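Local coordinates for protein L-rhamnonate dehydratase (Gibberella zeae, PDB 2P0I) that probably catalyses the dehydration of L-rhamnonate to a 2-dehydro-3-deoxy sugar acid, at residues 164-169 against 342-347; 247-252 against 274-279. One frame throughout, in Å; residues are numbered along the deposited sequence.

Contact 1: residues 164-169 against 342-347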
loop_
_atom_site.group_PDB
_atom_site.type_symbol
_atom_site.label_atom_id
_atom_site.label_comp_id
_atom_site.label_asym_id
_atom_site.label_seq_id
_atom_site.Cartn_x
_atom_site.Cartn_y
_atom_site.Cartn_z
ATOM N N LEU A 164 -39.627 4.441 15.518
ATOM C CA LEU A 164 -38.562 3.450 15.541
ATOM C C LEU A 164 -39.009 2.210 14.817
ATOM O O LEU A 164 -39.833 1.504 15.280
ATOM C CB LEU A 164 -38.284 3.004 16.969
ATOM C CG LEU A 164 -37.180 3.550 17.854
ATOM C CD1 LEU A 164 -37.752 4.490 18.778
ATOM C CD2 LEU A 164 -36.563 2.474 18.633
ATOM N N ASP A 165 -38.419 1.933 13.688
ATOM C CA ASP A 165 -38.704 0.693 12.978
ATOM C C ASP A 165 -37.853 -0.469 13.457
ATOM O O ASP A 165 -36.705 -0.292 13.857
ATOM C CB ASP A 165 -38.594 0.887 11.471
ATOM C CG ASP A 165 -39.673 1.812 10.927
ATOM O OD1 ASP A 165 -40.861 1.590 11.242
ATOM O OD2 ASP A 165 -39.338 2.762 10.188
ATOM N N PHE A 166 -38.434 -1.662 13.426
ATOM C CA PHE A 166 -37.802 -2.827 14.006
ATOM C C PHE A 166 -37.760 -3.970 13.019
ATOM O O PHE A 166 -38.733 -4.239 12.309
ATOM C CB PHE A 166 -38.567 -3.294 15.232
ATOM C CG PHE A 166 -38.273 -2.525 16.465
ATOM C CD1 PHE A 166 -37.283 -2.944 17.338
ATOM C CD2 PHE A 166 -39.018 -1.392 16.781
ATOM C CE1 PHE A 166 -37.024 -2.236 18.503
ATOM C CE2 PHE A 166 -38.764 -0.677 17.936
ATOM C CZ PHE A 166 -37.765 -1.099 18.801
ATOM N N TYR A 167 -36.645 -4.675 13.008
ATOM C CA TYR A 167 -36.665 -6.045 12.560
ATOM C C TYR A 167 -36.679 -7.012 13.725
ATOM O O TYR A 167 -36.315 -6.662 14.856
ATOM C CB TYR A 167 -35.530 -6.339 11.570
ATOM C CG TYR A 167 -34.154 -6.502 12.175
ATOM C CD1 TYR A 167 -33.692 -7.761 12.571
ATOM C CD2 TYR A 167 -33.300 -5.404 12.320
ATOM C CE1 TYR A 167 -32.434 -7.924 13.120
ATOM C CE2 TYR A 167 -32.021 -5.559 12.872
ATOM C CZ TYR A 167 -31.600 -6.825 13.268
ATOM O OH TYR A 167 -30.349 -7.015 13.808
ATOM N N CYS A 168 -37.091 -8.235 13.429
ATOM C CA CYS A 168 -37.316 -9.232 14.447
ATOM C C CYS A 168 -36.351 -10.393 14.290
ATOM O O CYS A 168 -36.149 -10.906 13.187
ATOM C CB CYS A 168 -38.756 -9.727 14.365
ATOM S SG CYS A 168 -39.277 -10.797 15.710
ATOM N N THR A 169 -35.761 -10.804 15.404
ATOM C CA THR A 169 -34.834 -11.928 15.430
ATOM C C THR A 169 -35.507 -13.141 16.070
ATOM O O THR A 169 -36.060 -13.044 17.164
ATOM C CB THR A 169 -33.576 -11.560 16.227
ATOM O OG1 THR A 169 -32.961 -10.420 15.617
ATOM C CG2 THR A 169 -32.596 -12.707 16.250
ATOM N N PRO A 342 -30.603 3.828 11.686
ATOM C CA PRO A 342 -31.844 3.754 10.898
ATOM C C PRO A 342 -33.007 2.910 11.469
ATOM O O PRO A 342 -34.170 3.270 11.278
ATOM C CB PRO A 342 -31.367 3.184 9.562
ATOM C CG PRO A 342 -30.177 2.354 9.908
ATOM C CD PRO A 342 -29.505 3.062 11.061
ATOM N N PHE A 343 -32.690 1.804 12.145
ATOM C CA PHE A 343 -33.688 0.859 12.691
ATOM C C PHE A 343 -32.999 0.028 13.768
ATOM O O PHE A 343 -31.799 0.176 13.975
ATOM C CB PHE A 343 -34.235 -0.070 11.591
ATOM C CG PHE A 343 -33.190 -0.548 10.612
ATOM C CD1 PHE A 343 -32.298 -1.568 10.950
ATOM C CD2 PHE A 343 -33.105 0.018 9.342
ATOM C CE1 PHE A 343 -31.329 -2.006 10.044
ATOM C CE2 PHE A 343 -32.140 -0.415 8.427
ATOM C CZ PHE A 343 -31.254 -1.428 8.778
ATOM N N GLN A 344 -33.722 -0.872 14.428
ATOM C CA GLN A 344 -33.050 -1.833 15.298
ATOM C C GLN A 344 -33.673 -3.203 15.476
ATOM O O GLN A 344 -34.732 -3.508 14.936
ATOM C CB GLN A 344 -32.670 -1.221 16.648
ATOM C CG GLN A 344 -33.817 -0.926 17.570
ATOM C CD GLN A 344 -33.333 -0.694 18.979
ATOM O OE1 GLN A 344 -33.134 -1.635 19.741
ATOM N NE2 GLN A 344 -33.124 0.566 19.329
ATOM N N GLU A 345 -32.968 -4.024 16.242
ATOM C CA GLU A 345 -33.320 -5.406 16.474
ATOM C C GLU A 345 -34.358 -5.496 17.600
ATOM O O GLU A 345 -34.228 -4.820 18.622
ATOM C CB GLU A 345 -32.040 -6.166 16.838
ATOM C CG GLU A 345 -32.225 -7.604 17.260
ATOM C CD GLU A 345 -30.915 -8.327 17.493
ATOM O OE1 GLU A 345 -30.015 -7.764 18.152
ATOM O OE2 GLU A 345 -30.788 -9.474 17.022
ATOM N N TYR A 346 -35.389 -6.317 17.396
ATOM C CA TYR A 346 -36.132 -6.913 18.504
ATOM C C TYR A 346 -35.975 -8.426 18.533
ATOM O O TYR A 346 -35.980 -9.070 17.490
ATOM C CB TYR A 346 -37.622 -6.520 18.465
ATOM C CG TYR A 346 -38.271 -6.572 19.834
ATOM C CD1 TYR A 346 -38.056 -5.557 20.767
ATOM C CD2 TYR A 346 -39.062 -7.653 20.214
ATOM C CE1 TYR A 346 -38.620 -5.613 22.029
ATOM C CE2 TYR A 346 -39.636 -7.719 21.477
ATOM C CZ TYR A 346 -39.414 -6.687 22.380
ATOM O OH TYR A 346 -39.967 -6.720 23.641
ATOM N N LEU A 347 -35.836 -8.989 19.728
ATOM C CA LEU A 347 -35.851 -10.441 19.909
ATOM C C LEU A 347 -37.273 -10.992 20.026
ATOM O O LEU A 347 -38.026 -10.572 20.902
ATOM C CB LEU A 347 -35.059 -10.823 21.164
ATOM C CG LEU A 347 -33.682 -11.487 21.045
ATOM C CD1 LEU A 347 -33.698 -12.726 20.148
ATOM C CD2 LEU A 347 -32.602 -10.498 20.608
#
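The hydroxyl of Thr169 donates through OG1 to Glu345 OE2 at 2.8 Å, meeting that oxygen on its anti lone pair. Glu345 is held further by a salt bridge from OE2 to Lys185 and a hydrogen bond from Ala326 N to OE1, so both carboxylate oxygens have partners. The chain of Glu345 is extended, with CG anti to the backbone N (chi1 174°), and this carries the carboxylate past Tyr167 to Thr169.

Beneath these side chains runs a parallel ladder. Gln344 N reaches Asp165 O at 3.1 Å and Tyr167 N reaches Gln344 O at 3.0 Å. Tyr346 N then meets Tyr167 O at 2.7 Å, and Thr169 N meets Tyr346 O at 2.7 Å. The alternation, with Tyr167 bonded to Gln344 and Tyr346 in turn, is the parallel-strand pattern, and the short segments cross at 40°, as the twist of a barrel wall would give.

On the Tyr167 face of the sheet, Glu345 CA sits over the phenol ring, 4.0 Å from its centroid, a CH-pi contact; the hydroxyl beyond it bonds to Lys185. On the other face, Phe166 and Gln344 run side by side, CE1 against CG at 3.6 Å, while Tyr346 CB touches Phe166 CD1.

In chain order strand 163-169 comes first in the barrel and strand 344-347 last, so their parallel pairing closes it, as in the modified (beta/alpha)7-beta barrel of the enolase superfamily. Strand 163-169 also pairs with strand 184-187 and, antiparallel, with strand 374-376; helix 329-337 covers Leu164, Gln344 and Tyr346.

Contact 2: residues 247-252 against 274-279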
loop_
_atom_site.group_PDB
_atom_site.type_symbol
_atom_site.label_atom_id
_atom_site.label_comp_id
_atom_site.label_asym_id
_atom_site.label_seq_id
_atom_site.Cartn_x
_atom_site.Cartn_y
_atom_site.Cartn_z
ATOM N N TRP A 247 -25.428 -10.760 6.233
ATOM C CA TRP A 247 -24.841 -11.846 6.997
ATOM C C TRP A 247 -24.110 -11.279 8.204
ATOM O O TRP A 247 -23.144 -10.516 8.065
ATOM C CB TRP A 247 -23.875 -12.630 6.114
ATOM C CG TRP A 247 -24.538 -13.245 4.926
ATOM C CD1 TRP A 247 -24.839 -12.634 3.744
ATOM C CD2 TRP A 247 -24.989 -14.597 4.809
ATOM N NE1 TRP A 247 -25.447 -13.528 2.890
ATOM C CE2 TRP A 247 -25.556 -14.740 3.523
ATOM C CE3 TRP A 247 -24.972 -15.704 5.670
ATOM C CZ2 TRP A 247 -26.100 -15.946 3.072
ATOM C CZ3 TRP A 247 -25.520 -16.902 5.224
ATOM C CH2 TRP A 247 -26.071 -17.013 3.935
ATOM N N GLU A 248 -24.574 -11.688 9.382
ATOM C CA GLU A 248 -24.197 -11.089 10.641
ATOM C C GLU A 248 -23.211 -11.973 11.384
ATOM O O GLU A 248 -23.450 -13.166 11.526
ATOM C CB GLU A 248 -25.449 -10.893 11.485
ATOM C CG GLU A 248 -25.202 -10.273 12.831
ATOM C CD GLU A 248 -26.487 -9.812 13.504
ATOM O OE1 GLU A 248 -27.342 -9.205 12.823
ATOM O OE2 GLU A 248 -26.636 -10.041 14.719
ATOM N N GLU A 249 -22.115 -11.373 11.854
ATOM C CA GLU A 249 -21.134 -12.027 12.727
ATOM C C GLU A 249 -20.592 -13.332 12.181
ATOM O O GLU A 249 -20.575 -14.341 12.891
ATOM C CB GLU A 249 -21.707 -12.261 14.133
ATOM C CG GLU A 249 -21.617 -11.063 15.033
ATOM C CD GLU A 249 -21.313 -11.431 16.467
ATOM O OE1 GLU A 249 -20.216 -11.072 16.941
ATOM O OE2 GLU A 249 -22.166 -12.073 17.124
ATOM N N CYS A 250 -20.165 -13.327 10.922
ATOM C CA CYS A 250 -19.671 -14.554 10.299
ATOM C C CYS A 250 -18.421 -15.091 10.968
ATOM O O CYS A 250 -18.277 -16.290 11.132
ATOM C CB CYS A 250 -19.425 -14.351 8.817
ATOM S SG CYS A 250 -20.934 -14.055 7.863
ATOM N N LEU A 251 -17.533 -14.194 11.373
ATOM C CA LEU A 251 -16.237 -14.598 11.909
ATOM C C LEU A 251 -16.172 -14.335 13.395
ATOM O O LEU A 251 -16.955 -13.542 13.920
ATOM C CB LEU A 251 -15.113 -13.822 11.227
ATOM C CG LEU A 251 -15.042 -13.806 9.710
ATOM C CD1 LEU A 251 -14.079 -12.743 9.338
ATOM C CD2 LEU A 251 -14.538 -15.121 9.209
ATOM N N SER A 252 -15.219 -14.985 14.064
ATOM C CA SER A 252 -14.803 -14.585 15.409
ATOM C C SER A 252 -14.495 -13.089 15.441
ATOM O O SER A 252 -13.969 -12.550 14.464
ATOM C CB SER A 252 -13.580 -15.388 15.843
ATOM O OG SER A 252 -12.990 -14.845 17.015
ATOM N N GLY A 274 -20.158 -6.847 15.401
ATOM C CA GLY A 274 -19.801 -5.876 16.417
ATOM C C GLY A 274 -20.536 -6.066 17.722
ATOM O O GLY A 274 -20.293 -5.328 18.655
ATOM N N GLU A 275 -21.419 -7.066 17.794
ATOM C CA GLU A 275 -22.125 -7.410 19.039
ATOM C C GLU A 275 -21.166 -7.776 20.167
ATOM O O GLU A 275 -21.469 -7.564 21.339
ATOM C CB GLU A 275 -23.074 -8.581 18.786
ATOM C CG GLU A 275 -24.191 -8.736 19.781
ATOM C CD GLU A 275 -25.004 -9.995 19.539
ATOM O OE1 GLU A 275 -25.065 -10.853 20.455
ATOM O OE2 GLU A 275 -25.586 -10.120 18.438
ATOM N N HIS A 276 -20.014 -8.332 19.805
ATOM C CA HIS A 276 -19.032 -8.759 20.797
ATOM C C HIS A 276 -17.720 -7.978 20.719
ATOM O O HIS A 276 -16.632 -8.541 20.878
ATOM C CB HIS A 276 -18.820 -10.264 20.686
ATOM C CG HIS A 276 -20.071 -11.046 20.928
ATOM N ND1 HIS A 276 -20.828 -11.573 19.905
ATOM C CD2 HIS A 276 -20.731 -11.334 22.075
ATOM C CE1 HIS A 276 -21.887 -12.177 20.414
ATOM N NE2 HIS A 276 -21.852 -12.045 21.728
ATOM N N GLU A 277 -17.839 -6.683 20.441
ATOM C CA GLU A 277 -16.702 -5.770 20.416
ATOM C C GLU A 277 -16.962 -4.669 21.456
ATOM O O GLU A 277 -18.093 -4.523 21.942
ATOM C CB GLU A 277 -16.492 -5.227 18.992
ATOM C CG GLU A 277 -15.174 -4.483 18.720
ATOM C CD GLU A 277 -13.930 -5.277 19.128
ATOM O OE1 GLU A 277 -13.500 -5.168 20.297
ATOM O OE2 GLU A 277 -13.373 -5.998 18.275
ATOM N N TYR A 278 -15.904 -3.952 21.846
ATOM C CA TYR A 278 -15.877 -3.161 23.080
ATOM C C TYR A 278 -15.025 -1.906 22.873
ATOM O O TYR A 278 -13.974 -1.970 22.234
ATOM C CB TYR A 278 -15.258 -3.965 24.234
ATOM C CG TYR A 278 -15.881 -5.329 24.454
ATOM C CD1 TYR A 278 -16.994 -5.480 25.268
ATOM C CD2 TYR A 278 -15.355 -6.465 23.839
ATOM C CE1 TYR A 278 -17.566 -6.727 25.470
ATOM C CE2 TYR A 278 -15.916 -7.704 24.023
ATOM C CZ TYR A 278 -17.021 -7.836 24.832
ATOM O OH TYR A 278 -17.555 -9.085 25.002
ATOM N N SER A 279 -15.486 -0.790 23.442
ATOM C CA SER A 279 -14.835 0.528 23.401
ATOM C C SER A 279 -14.731 1.146 22.016
ATOM O O SER A 279 -14.858 0.457 21.005
ATOM C CB SER A 279 -13.470 0.532 24.100
ATOM O OG SER A 279 -12.448 0.019 23.246
HETATM O O HOH W 1 -18.704 -8.990 17.278
#
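Glu249 OE1 is gripped by two groups, a water and His276. The water donates to OE1 at 2.6 Å. His276 ND1 donates to the same OE1 at 3.1 Å, along a nearly straight path (171° at the hydrogen). This His-carboxylate pair joins the C-terminal ends of two neighbouring barrel strands, since residues 247-252 take in strand 247-248 and the loop that follows it, and residues 274-279 form the loop after strand 271-273, opening with a type I turn from Gly274 to Glu277.

The bond to His276 uses the syn lone pair of OE1 and lies almost in the imidazole plane. Carboxylate and ring are only 23° apart, and OE2 also approaches ND1, but at an angle that makes this second bond weak. The same water accepts from His276 N at 2.9 Å and, weakly, from Gly274 N, so it ties the Glu249 carboxylate to the backbone of the turn. Glu249 has left-handed backbone angles, and its side chain bends about the CB-CG bond as it reaches toward the histidine.

Outside the two segments, His276 O accepts from Arg125 of the second subunit, and Phe122 of that subunit packs on His276. Glu248, bridged to Lys185, and Glu275 bring carboxylates together at the barrel mouth, consistent with the magnesium-binding acids of the enolase superfamily. Their planes stand 83° apart, with Glu248 OE2 and Glu275 OE2 separated by 3.9 Å.

Contact 1 lies at the seam of the barrel, contact 2 at the ends of its fourth and fifth strands. Their centres are about 17 Å apart, yet they touch: Tyr167 OH packs 3.8 Å from Glu248 OE1. Lys185, from strand 184-187, is the shared partner, bonding to Tyr167 and Glu345 of contact 1 and to Glu248 of contact 2. His325 also meets both, lying against Glu345 and Glu275. Asp222, whose carboxylate lies close to that of Glu248, adds a further acid. This cluster is consistent with the active site of the enolase superfamily, which lies at the C-terminal ends of the barrel strands, with contact 1 probably forming part of its surrounding wall.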